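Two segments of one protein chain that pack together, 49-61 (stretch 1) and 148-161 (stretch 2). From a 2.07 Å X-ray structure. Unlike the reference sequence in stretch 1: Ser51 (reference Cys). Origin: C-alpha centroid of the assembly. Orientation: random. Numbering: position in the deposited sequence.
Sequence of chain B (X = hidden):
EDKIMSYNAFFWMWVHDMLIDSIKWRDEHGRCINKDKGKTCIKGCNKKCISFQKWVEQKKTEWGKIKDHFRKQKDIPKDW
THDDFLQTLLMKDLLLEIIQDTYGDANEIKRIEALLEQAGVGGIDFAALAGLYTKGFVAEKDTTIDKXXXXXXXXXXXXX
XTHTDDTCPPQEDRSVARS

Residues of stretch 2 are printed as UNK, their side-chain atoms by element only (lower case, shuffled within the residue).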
# COMPACT_ATOMS: atom_id res chain seq x y z
N CYS B 49 -18.78 -9.50 51.39
CA CYS B 49 -19.36 -10.20 50.23
C CYS B 49 -20.37 -9.28 49.51
O CYS B 49 -20.51 -9.36 48.29
CB CYS B 49 -20.01 -11.52 50.63
SG CYS B 49 -18.89 -12.70 51.43
N ILE B 50 -21.07 -8.42 50.27
CA ILE B 50 -22.06 -7.47 49.73
C ILE B 50 -21.36 -6.35 48.95
O ILE B 50 -21.79 -6.04 47.84
CB ILE B 50 -23.05 -6.97 50.83
CG1 ILE B 50 -23.88 -8.15 51.36
CG2 ILE B 50 -23.96 -5.86 50.30
CD1 ILE B 50 -24.50 -7.95 52.64
N SER B 51 -20.28 -5.76 49.52
CA SER B 51 -19.47 -4.71 48.86
C SER B 51 -18.84 -5.23 47.57
O SER B 51 -18.82 -4.51 46.56
CB SER B 51 -18.36 -4.21 49.79
OG SER B 51 -18.90 -3.66 50.98
N PHE B 52 -18.32 -6.49 47.63
CA PHE B 52 -17.73 -7.17 46.48
C PHE B 52 -18.86 -7.41 45.44
O PHE B 52 -18.66 -7.09 44.28
CB PHE B 52 -17.04 -8.47 46.89
CG PHE B 52 -16.54 -9.30 45.73
CD1 PHE B 52 -15.69 -8.76 44.77
CD2 PHE B 52 -16.88 -10.64 45.63
CE1 PHE B 52 -15.24 -9.52 43.70
CE2 PHE B 52 -16.42 -11.41 44.55
CZ PHE B 52 -15.62 -10.85 43.59
N GLN B 53 -20.05 -7.88 45.87
CA GLN B 53 -21.21 -8.07 44.98
C GLN B 53 -21.62 -6.74 44.31
O GLN B 53 -21.93 -6.73 43.12
CB GLN B 53 -22.41 -8.68 45.73
CG GLN B 53 -23.58 -9.01 44.79
CD GLN B 53 -24.57 -9.93 45.43
OE1 GLN B 53 -25.33 -9.53 46.32
NE2 GLN B 53 -24.61 -11.17 44.97
N LYS B 54 -21.62 -5.63 45.09
CA LYS B 54 -21.94 -4.28 44.63
C LYS B 54 -20.96 -3.86 43.53
O LYS B 54 -21.40 -3.43 42.46
CB LYS B 54 -21.86 -3.28 45.80
CG LYS B 54 -22.72 -2.03 45.65
CD LYS B 54 -22.22 -0.88 46.52
CE LYS B 54 -23.23 0.25 46.59
NZ LYS B 54 -22.73 1.38 47.42
N TRP B 55 -19.64 -4.01 43.80
CA TRP B 55 -18.56 -3.69 42.88
C TRP B 55 -18.77 -4.38 41.56
O TRP B 55 -18.62 -3.71 40.55
CB TRP B 55 -17.21 -4.11 43.48
CG TRP B 55 -16.03 -3.90 42.58
CD1 TRP B 55 -15.37 -2.73 42.34
CD2 TRP B 55 -15.34 -4.91 41.84
NE1 TRP B 55 -14.30 -2.96 41.51
CE2 TRP B 55 -14.24 -4.29 41.20
CE3 TRP B 55 -15.55 -6.29 41.64
CZ2 TRP B 55 -13.37 -5.00 40.37
CZ3 TRP B 55 -14.65 -6.99 40.85
CH2 TRP B 55 -13.59 -6.34 40.22
N VAL B 56 -19.10 -5.70 41.55
CA VAL B 56 -19.33 -6.49 40.32
C VAL B 56 -20.42 -5.84 39.46
O VAL B 56 -20.20 -5.66 38.27
CB VAL B 56 -19.63 -8.00 40.56
CG1 VAL B 56 -19.61 -8.79 39.25
CG2 VAL B 56 -18.67 -8.62 41.56
N GLU B 57 -21.56 -5.44 40.06
CA GLU B 57 -22.65 -4.77 39.35
C GLU B 57 -22.25 -3.40 38.81
O GLU B 57 -22.55 -3.10 37.66
CB GLU B 57 -23.95 -4.73 40.17
CG GLU B 57 -25.07 -5.59 39.60
CD GLU B 57 -25.46 -5.34 38.15
OE1 GLU B 57 -25.95 -4.23 37.85
OE2 GLU B 57 -25.27 -6.26 37.32
N GLN B 58 -21.49 -2.60 39.60
CA GLN B 58 -20.92 -1.29 39.19
C GLN B 58 -20.01 -1.45 37.96
O GLN B 58 -20.09 -0.64 37.03
CB GLN B 58 -20.10 -0.64 40.33
CG GLN B 58 -20.74 0.60 40.92
CD GLN B 58 -20.90 0.53 42.43
OE1 GLN B 58 -22.01 0.58 42.97
NE2 GLN B 58 -19.79 0.44 43.16
N LYS B 59 -19.13 -2.49 37.97
CA LYS B 59 -18.21 -2.73 36.85
C LYS B 59 -18.95 -3.27 35.62
O LYS B 59 -18.62 -2.86 34.52
CB LYS B 59 -17.00 -3.60 37.24
CG LYS B 59 -16.26 -3.12 38.50
CD LYS B 59 -15.06 -2.22 38.20
CE LYS B 59 -15.38 -0.76 38.38
NZ LYS B 59 -14.34 0.13 37.75
N LYS B 60 -19.98 -4.13 35.82
CA LYS B 60 -20.83 -4.67 34.75
C LYS B 60 -21.54 -3.53 33.99
O LYS B 60 -21.63 -3.58 32.75
CB LYS B 60 -21.88 -5.64 35.33
CG LYS B 60 -21.34 -7.06 35.50
CD LYS B 60 -22.39 -8.08 35.99
CE LYS B 60 -23.64 -8.21 35.13
NZ LYS B 60 -23.36 -8.65 33.73
N THR B 61 -21.99 -2.51 34.74
CA THR B 61 -22.70 -1.33 34.22
C THR B 61 -21.71 -0.39 33.53
O THR B 61 -21.99 0.10 32.44
CB THR B 61 -23.54 -0.62 35.33
OG1 THR B 61 -24.35 -1.58 36.02
CG2 THR B 61 -24.43 0.49 34.78
N UNK B 148 -15.13 -12.72 32.91
CA UNK B 148 -14.61 -12.41 34.25
C UNK B 148 -15.65 -11.80 35.15
O UNK B 148 -15.81 -12.29 36.28
c UNK B 148 -12.17 -12.63 36.19
c UNK B 148 -12.74 -11.34 35.62
c UNK B 148 -13.33 -11.56 34.24
c UNK B 148 -11.72 -10.28 35.61
N UNK B 149 -16.40 -10.78 34.67
CA UNK B 149 -17.47 -10.18 35.47
C UNK B 149 -18.59 -11.20 35.80
O UNK B 149 -19.16 -11.13 36.88
c UNK B 149 -16.74 -7.25 36.36
c UNK B 149 -17.67 -6.50 34.11
c UNK B 149 -17.08 -7.67 34.90
c UNK B 149 -18.03 -8.89 34.86
N UNK B 150 -18.81 -12.20 34.92
CA UNK B 150 -19.78 -13.28 35.15
C UNK B 150 -19.25 -14.18 36.29
O UNK B 150 -19.98 -14.49 37.23
c UNK B 150 -21.01 -13.48 31.57
n UNK B 150 -21.64 -12.46 31.02
c UNK B 150 -20.00 -14.10 33.87
c UNK B 150 -21.22 -13.66 33.06
o UNK B 150 -20.35 -14.29 30.89
N UNK B 151 -17.94 -14.53 36.21
CA UNK B 151 -17.24 -15.34 37.21
C UNK B 151 -17.30 -14.65 38.58
O UNK B 151 -17.52 -15.31 39.60
c UNK B 151 -15.78 -15.60 36.80
n UNK B 151 -14.91 -17.58 38.06
c UNK B 151 -14.95 -16.21 37.88
c UNK B 151 -14.12 -17.78 39.10
c UNK B 151 -14.20 -15.62 38.84
n UNK B 151 -13.66 -16.63 39.60
N UNK B 152 -17.12 -13.32 38.59
CA UNK B 152 -17.14 -12.48 39.79
C UNK B 152 -18.50 -12.50 40.45
O UNK B 152 -18.58 -12.53 41.68
c UNK B 152 -15.19 -10.94 39.10
o UNK B 152 -13.84 -12.55 40.24
o UNK B 152 -13.73 -10.45 40.91
c UNK B 152 -14.21 -11.35 40.18
c UNK B 152 -16.67 -11.05 39.46
N UNK B 153 -19.57 -12.50 39.65
CA UNK B 153 -20.95 -12.56 40.11
C UNK B 153 -21.22 -13.90 40.82
O UNK B 153 -21.97 -13.92 41.80
o UNK B 153 -23.50 -9.65 38.93
c UNK B 153 -23.33 -12.02 39.32
n UNK B 153 -23.52 -10.35 41.07
c UNK B 153 -21.90 -12.38 38.93
c UNK B 153 -23.45 -10.57 39.76
N UNK B 154 -20.60 -15.00 40.34
CA UNK B 154 -20.71 -16.35 40.90
C UNK B 154 -19.91 -16.48 42.18
O UNK B 154 -20.36 -17.16 43.08
n UNK B 154 -21.29 -18.43 35.05
c UNK B 154 -20.32 -17.43 39.88
c UNK B 154 -20.81 -18.04 37.47
c UNK B 154 -21.39 -17.65 38.82
c UNK B 154 -21.84 -17.99 36.36
N UNK B 155 -18.73 -15.81 42.27
CA UNK B 155 -17.90 -15.82 43.48
C UNK B 155 -18.52 -15.02 44.62
O UNK B 155 -18.47 -15.46 45.77
o UNK B 155 -15.11 -17.86 44.36
c UNK B 155 -15.65 -16.47 42.50
o UNK B 155 -16.01 -18.83 42.60
c UNK B 155 -16.46 -15.40 43.21
c UNK B 155 -15.58 -17.82 43.20
N UNK B 156 -19.13 -13.85 44.31
CA UNK B 156 -19.80 -13.02 45.29
C UNK B 156 -21.12 -13.73 45.77
O UNK B 156 -21.53 -13.56 46.92
c UNK B 156 -20.13 -11.68 44.67
N UNK B 157 -21.74 -14.56 44.90
CA UNK B 157 -22.93 -15.35 45.27
C UNK B 157 -22.53 -16.50 46.16
O UNK B 157 -23.28 -16.84 47.09
c UNK B 157 -23.69 -15.86 44.04
o UNK B 157 -24.79 -14.89 42.17
o UNK B 157 -25.10 -13.95 44.14
c UNK B 157 -24.58 -14.82 43.40
N UNK B 158 -21.37 -17.13 45.88
CA UNK B 158 -20.83 -18.22 46.67
C UNK B 158 -20.40 -17.67 48.04
O UNK B 158 -20.67 -18.30 49.07
n UNK B 158 -19.86 -21.28 41.96
c UNK B 158 -18.83 -20.30 44.00
c UNK B 158 -20.05 -19.85 44.82
c UNK B 158 -19.65 -18.89 45.94
c UNK B 158 -19.08 -21.55 43.20
N UNK B 159 -19.77 -16.45 48.05
CA UNK B 159 -19.34 -15.67 49.22
C UNK B 159 -20.52 -15.52 50.18
O UNK B 159 -20.40 -15.83 51.36
c UNK B 159 -18.81 -14.31 48.77
s UNK B 159 -17.71 -13.48 49.96
N UNK B 160 -21.68 -15.06 49.68
CA UNK B 160 -22.90 -14.87 50.48
C UNK B 160 -23.56 -16.16 50.98
O UNK B 160 -24.24 -16.13 52.00
c UNK B 160 -23.65 -11.73 50.75
c UNK B 160 -24.36 -11.97 48.37
c UNK B 160 -23.53 -12.56 49.47
c UNK B 160 -23.92 -14.01 49.71
N UNK B 161 -23.38 -17.29 50.25
CA UNK B 161 -23.93 -18.59 50.63
C UNK B 161 -23.13 -19.20 51.79
O UNK B 161 -23.70 -19.94 52.60
n UNK B 161 -26.03 -19.66 44.83
c UNK B 161 -26.19 -19.24 46.25
c UNK B 161 -25.25 -19.30 48.58
c UNK B 161 -25.05 -19.71 47.12
c UNK B 161 -24.02 -19.55 49.43

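Position 148 carries four carbons, forked at the second, and its side chain makes no contact with stretch 1; it is Leu148. Position 149 has the same forked set of four carbons, but its CA-to-CB bond points toward stretch 1 and its carbons pack against Lys59 and Lys60. This is Leu149, whose CD2 lies 3.8 Å from Lys59 CB and whose CD1 lies 3.7 Å from Lys60 CA.

At 150, three carbons end in one oxygen and one nitrogen, an amide; its CA-to-CB bond points away from stretch 1, and the side chain makes no contact: Gln150. Position 151 shows one carbon and then a five-membered ring of three carbons and two nitrogens, out of contact: His151.

Position 152 has three carbons, the third bearing two oxygens, and reaches the rings of Phe52 and Trp55. It is Glu152. Its OE1 sits at the edge of both rings, 3.3 Å from Phe52 CZ and 3.6 Å from Trp55 CZ3, while both carboxylate oxygens are hydrogen-bonded elsewhere in the structure.

At 153, three carbons terminate in one oxygen and one nitrogen, settled among Val56, Lys60, Gln53 and Glu57. This is Gln153, a knob in that hole, with OE1 3.5 Å from Lys60 CD. Position 154 has four carbons in a row ending in nitrogen; its CA-to-CB bond points away from stretch 1, and it makes no contact: Lys154. Position 155 has three carbons and two terminal oxygens, and its end leads away from the contact, although its CB is 4.2 Å from Phe52 CE2: Glu155.

At 156 a single carbon, CB, lies 3.5 Å from Phe52 CD2 and 3.8 Å from Gln53 CA; this is Ala156. The backbones come close here, with the two CA atoms of Gln53 and Ala156 5.2 Å apart.

Position 157 has two carbons, the second with two oxygens, near the amide of Gln53: Asp157, with OD1 2.9 Å from Gln53 NE2. Position 158, a four-carbon chain ending in nitrogen, is out of reach: Lys158. One carbon and a sulfur at 159, the sulfur at bonding distance from that of Cys49, mark Cys159. Four carbons forked at the second at 160, touching Cys49, Ile50 and Gln53, give Leu160; its CD2 is 3.6 Å from Ile50 CG1. Position 161, another four-carbon chain ending in nitrogen, makes no contact: Lys161.

The two helices run nearly antiparallel, at 161°, with axes approaching to 8.9 Å. The disulfide between Cys49 SG and Cys159 SG (2.0 Å) covalently joins the start of stretch 1 to the later part of stretch 2. Beyond it, Gln53 and Gln153 interlock as reciprocal knobs, and Phe52, Val56 and Leu149 extend the packing.

Stretch 2, residues 148-161: LLQHEQKEADKCLK
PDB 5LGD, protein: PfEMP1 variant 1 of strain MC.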